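Local coordinates for protein acetone carboxylase alpha subunit (Xanthobacter autotrophicus Py2, PDB 5M45) that belongs to the hydantoinase B/oxoprolinase family, holds a manganese ion in its own metal site and works as one chain of a six-chain assembly, at residues 106-109 with 110-113; 354-357 with 358-361; 363-366 with 367-370. All coordinates share one frame; numbering follows the deposited sequence.

Interaction 1: 106-109 with 110-113; sequences TGII and IHVG
I108 and H111 meet across a short bend in which I108 centres an inverse gamma turn, just where the loop after strand 101-104 runs into helix 111-124. The tight part gathers round H111. Its N donates to I108 O at 3.3 Å, a nearly straight bond (169° at the hydrogen), and the same oxygen lies near the plane of the imidazole, at its edge, 3.3 Å from H111 CD2. With CG1 of I108 placed between the backbone N and the carbonyl carbon (chi1 49°), the chain brings I108 CD1 within 3.8 Å of H111 CD2, while CG2 of I110 lies over one face of the ring, offset toward its rim. H111 ND1 bonds to T114 OG1, and NE2 makes a weak hydrogen bond to D153 OD2, consistent with a second-shell place beside the manganese site.

The other side is looser. The apolar pair I109 CB and V112 CG2 is 4.1 Å apart, and water enters although every touching residue is buried. G113 lines the pocket of the bound 3,6,9,12,15-pentaoxaheptadecan-1-ol. I109 O takes two donors. V112 N is 3.1 Å from it, well above the carbonyl plane. The second, a water, accepts in turn from G113 N at 2.9 Å.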
# COMPACT_ATOMS: atom_id res chain seq x y z
N THR A 106 2.03 27.84 14.25
CA THR A 106 1.33 28.16 13.01
C THR A 106 1.76 27.14 11.94
O THR A 106 2.31 26.10 12.28
CB THR A 106 1.51 29.66 12.59
OG1 THR A 106 2.89 29.93 12.28
CG2 THR A 106 1.09 30.60 13.69
N GLY A 107 1.51 27.42 10.66
CA GLY A 107 1.79 26.49 9.56
C GLY A 107 0.51 25.75 9.14
O GLY A 107 -0.54 26.37 9.04
N ILE A 108 0.60 24.43 8.90
CA ILE A 108 -0.54 23.66 8.37
C ILE A 108 -1.46 23.18 9.48
O ILE A 108 -1.54 21.94 9.79
CB ILE A 108 -0.12 22.53 7.37
CG1 ILE A 108 1.02 21.64 7.90
CG2 ILE A 108 0.29 23.18 6.03
CD1 ILE A 108 1.24 20.38 7.08
N ILE A 109 -2.19 24.13 10.06
CA ILE A 109 -2.87 23.90 11.33
C ILE A 109 -4.20 23.18 11.20
O ILE A 109 -4.83 22.92 12.21
CB ILE A 109 -3.02 25.19 12.19
CG1 ILE A 109 -3.94 26.22 11.54
CG2 ILE A 109 -1.65 25.76 12.53
CD1 ILE A 109 -4.20 27.42 12.43
N ILE A 110 -4.62 22.80 9.99
CA ILE A 110 -5.74 21.84 9.84
C ILE A 110 -5.45 20.56 10.62
O ILE A 110 -6.37 19.88 11.08
CB ILE A 110 -6.08 21.55 8.33
CG1 ILE A 110 -7.49 20.95 8.19
CG2 ILE A 110 -5.02 20.63 7.69
CD1 ILE A 110 -8.01 20.98 6.77
N HIS A 111 -4.17 20.24 10.81
CA HIS A 111 -3.78 19.02 11.52
C HIS A 111 -3.87 19.09 13.03
O HIS A 111 -3.73 18.05 13.70
CB HIS A 111 -2.40 18.55 11.01
CG HIS A 111 -2.41 18.23 9.56
ND1 HIS A 111 -2.99 17.09 9.05
CD2 HIS A 111 -1.99 18.94 8.48
CE1 HIS A 111 -2.90 17.11 7.73
NE2 HIS A 111 -2.29 18.22 7.37
N VAL A 112 -4.17 20.26 13.58
CA VAL A 112 -4.58 20.36 14.99
C VAL A 112 -5.77 19.39 15.19
O VAL A 112 -5.74 18.53 16.08
CB VAL A 112 -4.94 21.82 15.40
CG1 VAL A 112 -5.61 21.86 16.76
CG2 VAL A 112 -3.71 22.72 15.38
N GLY A 113 -6.77 19.49 14.31
CA GLY A 113 -7.95 18.61 14.33
C GLY A 113 -7.69 17.18 13.90
O GLY A 113 -8.16 16.26 14.56
O HOH W 1 -7.81 21.93 13.12

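Interaction 2: 354-357 with 358-361; sequences SGIW and VMMT
W357 and T361, one turn apart on helix 349-361, carry the side-chain part of a buried helical contact. Its backbone part is regular: V358, M359, M360 and T361 each donate N-H to the carbonyl four residues earlier, from S354 O to W357 O.

The aromatic interaction is a CH-pi contact. T361 CG2 stands over one face of the indole, 3.8 Å from the centroid of the W357 six-membered ring and only 5° off its normal. V358 CG2 meets the indole at W357 CE3, 3.9 Å away, the two side chains crossing at about a right angle. The indole is turned to meet them by a CG anti to the backbone N (chi1 175°).

The apolar pair is M359 CE, at the bent end of its chain, and I356 CG2, 4.4 Å apart. Both residues also pack on L411 of helix 401-422, while W357 and T361 meet I109, so the helix is buried between these neighbours.

The polar ends are also used. T361 OG1 donates to V358 O at 2.6 Å, in the carbonyl plane on a lone pair, and W357 NE1 bonds to N371 O. The two branches of T361 thus divide the work: the hydroxyl is satisfied by the helix backbone, a bond that would hold the rotation placing the methyl over the indole.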
# COMPACT_ATOMS: atom_id res chain seq x y z
N SER A 354 -12.40 20.67 10.45
CA SER A 354 -11.10 21.26 10.84
C SER A 354 -10.69 22.43 9.92
O SER A 354 -10.14 23.44 10.39
CB SER A 354 -9.98 20.21 10.96
OG SER A 354 -10.31 19.27 11.97
N GLY A 355 -10.99 22.31 8.62
CA GLY A 355 -10.75 23.41 7.70
C GLY A 355 -11.62 24.64 7.95
O GLY A 355 -11.17 25.79 7.74
N ILE A 356 -12.88 24.43 8.37
CA ILE A 356 -13.73 25.56 8.79
C ILE A 356 -13.09 26.26 10.00
O ILE A 356 -13.09 27.51 10.07
CB ILE A 356 -15.18 25.12 9.04
CG1 ILE A 356 -15.82 24.62 7.73
CG2 ILE A 356 -16.02 26.30 9.63
CD1 ILE A 356 -17.14 23.83 7.92
N TRP A 357 -12.53 25.47 10.92
CA TRP A 357 -11.80 25.98 12.09
C TRP A 357 -10.59 26.81 11.66
O TRP A 357 -10.39 27.91 12.17
CB TRP A 357 -11.45 24.84 13.06
CG TRP A 357 -10.61 25.23 14.23
CD1 TRP A 357 -11.05 25.62 15.45
CD2 TRP A 357 -9.19 25.28 14.29
NE1 TRP A 357 -9.99 25.90 16.29
CE2 TRP A 357 -8.82 25.68 15.59
CE3 TRP A 357 -8.17 24.97 13.37
CZ2 TRP A 357 -7.48 25.80 16.00
CZ3 TRP A 357 -6.85 25.10 13.75
CH2 TRP A 357 -6.52 25.53 15.06
N VAL A 358 -9.85 26.33 10.65
CA VAL A 358 -8.73 27.10 10.06
C VAL A 358 -9.19 28.48 9.57
O VAL A 358 -8.57 29.51 9.88
CB VAL A 358 -8.01 26.29 8.94
CG1 VAL A 358 -6.97 27.15 8.22
CG2 VAL A 358 -7.31 25.05 9.54
N MET A 359 -10.30 28.50 8.81
CA MET A 359 -10.87 29.76 8.36
C MET A 359 -11.21 30.68 9.54
O MET A 359 -10.87 31.89 9.49
CB MET A 359 -12.11 29.55 7.49
CG MET A 359 -12.74 30.88 7.10
SD MET A 359 -14.48 30.84 6.79
CE MET A 359 -15.14 30.37 8.36
N MET A 360 -11.85 30.15 10.58
CA MET A 360 -12.11 30.92 11.79
C MET A 360 -10.85 31.58 12.40
O MET A 360 -10.91 32.74 12.81
CB MET A 360 -12.78 30.08 12.89
CG MET A 360 -14.20 29.59 12.56
SD MET A 360 -14.76 28.22 13.63
CE MET A 360 -14.96 29.03 15.11
N THR A 361 -9.73 30.85 12.45
CA THR A 361 -8.46 31.40 12.96
C THR A 361 -7.93 32.61 12.17
O THR A 361 -7.12 33.36 12.71
CB THR A 361 -7.30 30.36 13.05
OG1 THR A 361 -6.77 30.07 11.74
CG2 THR A 361 -7.73 29.07 13.81

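Interaction 3: 363-366 with 367-370; sequences TLIP and SEMI
I365 and E368 meet across a type I beta turn, a local contact in the loop between helix 349-361 and helix 373-376, their side chains crossing at a slant. The turn is closed by E368 N donating to I365 O at 3.0 Å. That bond is straight at the hydrogen (165°), but the donor stands 59° out of the carbonyl plane. P366 and S367 occupy the two central positions.

Two side chains pack against I365. With CG of E368 anti to the carbonyl carbon (chi1 -44°), that atom lies 4.0 Å from I365 CB; the bend at chi2 then turns the carboxylate. The end of I370 returns so that its CD1 comes to 3.2 Å from I365 O and 4.3 Å from I365 CG1.

Two waters complete the polar account. One donates to L364 O and to E368 OE2, 3.0 Å from each, and accepts from S367 N at 3.1 Å, so it links the carboxylate to the turn. The second bridges P366 O and E368 O, donating to both. E368 OE2 also forms a salt bridge with R278 NE.

Through R278 and L275 the turn leans on helix 257-282. I370 packs back against helix 349-361 and T104 of strand 101-104, M369 reaches L103 of that strand, and P366 and S367 meet a chain of another protein.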
# COMPACT_ATOMS: atom_id res chain seq x y z
N THR A 363 -9.94 35.04 10.76
CA THR A 363 -10.92 36.13 10.75
C THR A 363 -11.62 36.38 12.12
O THR A 363 -11.60 37.54 12.63
CB THR A 363 -11.94 35.96 9.55
OG1 THR A 363 -12.82 37.09 9.48
CG2 THR A 363 -12.78 34.65 9.65
N LEU A 364 -12.20 35.35 12.74
CA LEU A 364 -12.95 35.52 14.01
C LEU A 364 -12.06 35.50 15.24
O LEU A 364 -12.17 36.39 16.10
CB LEU A 364 -14.01 34.41 14.19
CG LEU A 364 -15.34 34.62 13.46
CD1 LEU A 364 -16.17 33.37 13.52
CD2 LEU A 364 -16.12 35.78 14.05
N ILE A 365 -11.16 34.52 15.32
CA ILE A 365 -10.35 34.29 16.54
C ILE A 365 -8.80 34.44 16.46
O ILE A 365 -8.11 33.88 17.29
CB ILE A 365 -10.69 32.89 17.15
CG1 ILE A 365 -10.29 31.75 16.22
CG2 ILE A 365 -12.18 32.80 17.54
CD1 ILE A 365 -10.47 30.37 16.85
N PRO A 366 -8.25 35.22 15.50
CA PRO A 366 -6.77 35.29 15.46
C PRO A 366 -6.06 35.78 16.74
O PRO A 366 -4.90 35.43 16.96
CB PRO A 366 -6.47 36.23 14.28
CG PRO A 366 -7.73 37.01 14.06
CD PRO A 366 -8.88 36.12 14.51
N SER A 367 -6.74 36.57 17.57
CA SER A 367 -6.12 37.00 18.84
C SER A 367 -6.70 36.32 20.10
O SER A 367 -6.43 36.77 21.21
CB SER A 367 -6.10 38.56 18.96
OG SER A 367 -7.40 39.02 18.93
N GLU A 368 -7.43 35.21 19.94
CA GLU A 368 -7.87 34.40 21.06
C GLU A 368 -6.98 33.16 21.17
O GLU A 368 -5.98 33.00 20.42
CB GLU A 368 -9.33 33.99 20.91
CG GLU A 368 -10.31 35.08 20.46
CD GLU A 368 -10.25 36.35 21.25
OE1 GLU A 368 -10.43 36.29 22.47
OE2 GLU A 368 -10.09 37.43 20.60
N MET A 369 -7.32 32.26 22.09
CA MET A 369 -6.62 30.97 22.18
C MET A 369 -6.88 30.18 20.90
O MET A 369 -8.05 29.99 20.49
CB MET A 369 -7.09 30.16 23.39
CG MET A 369 -6.80 30.76 24.76
SD MET A 369 -5.01 30.79 25.09
CE MET A 369 -4.75 29.12 25.64
N ILE A 370 -5.80 29.71 20.26
CA ILE A 370 -5.89 28.92 19.02
C ILE A 370 -5.70 27.43 19.42
O ILE A 370 -4.57 26.94 19.59
CB ILE A 370 -4.81 29.38 18.02
CG1 ILE A 370 -4.89 30.89 17.77
CG2 ILE A 370 -4.86 28.57 16.73
CD1 ILE A 370 -6.15 31.36 17.14
O HOH W 2 -9.75 37.45 17.57
O HOH W 3 -4.04 34.36 19.35

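Followed from the N terminus, the three contacts come in series, none enclosing or crossing another. Interactions 1 and 3 close short turns, while interaction 2 lies along two turns of helix and closes no loop. Interaction 1 leads strand 101-104 into helix 111-124. Some 240 residues later interaction 2 runs along helix 349-361, and interaction 3 closes the turn that follows. Space brings the first two together: I109 O lies 3.3 Å from W357 CZ3, and I110 N 3.5 Å from V358 CG2. Interactions 2 and 3 join through a probable hydrogen bond between M360 O and I365 N (3.1 Å) and through W357 CH2 against I370 CG2 (3.8 Å). W357 therefore touches residues of both other contacts.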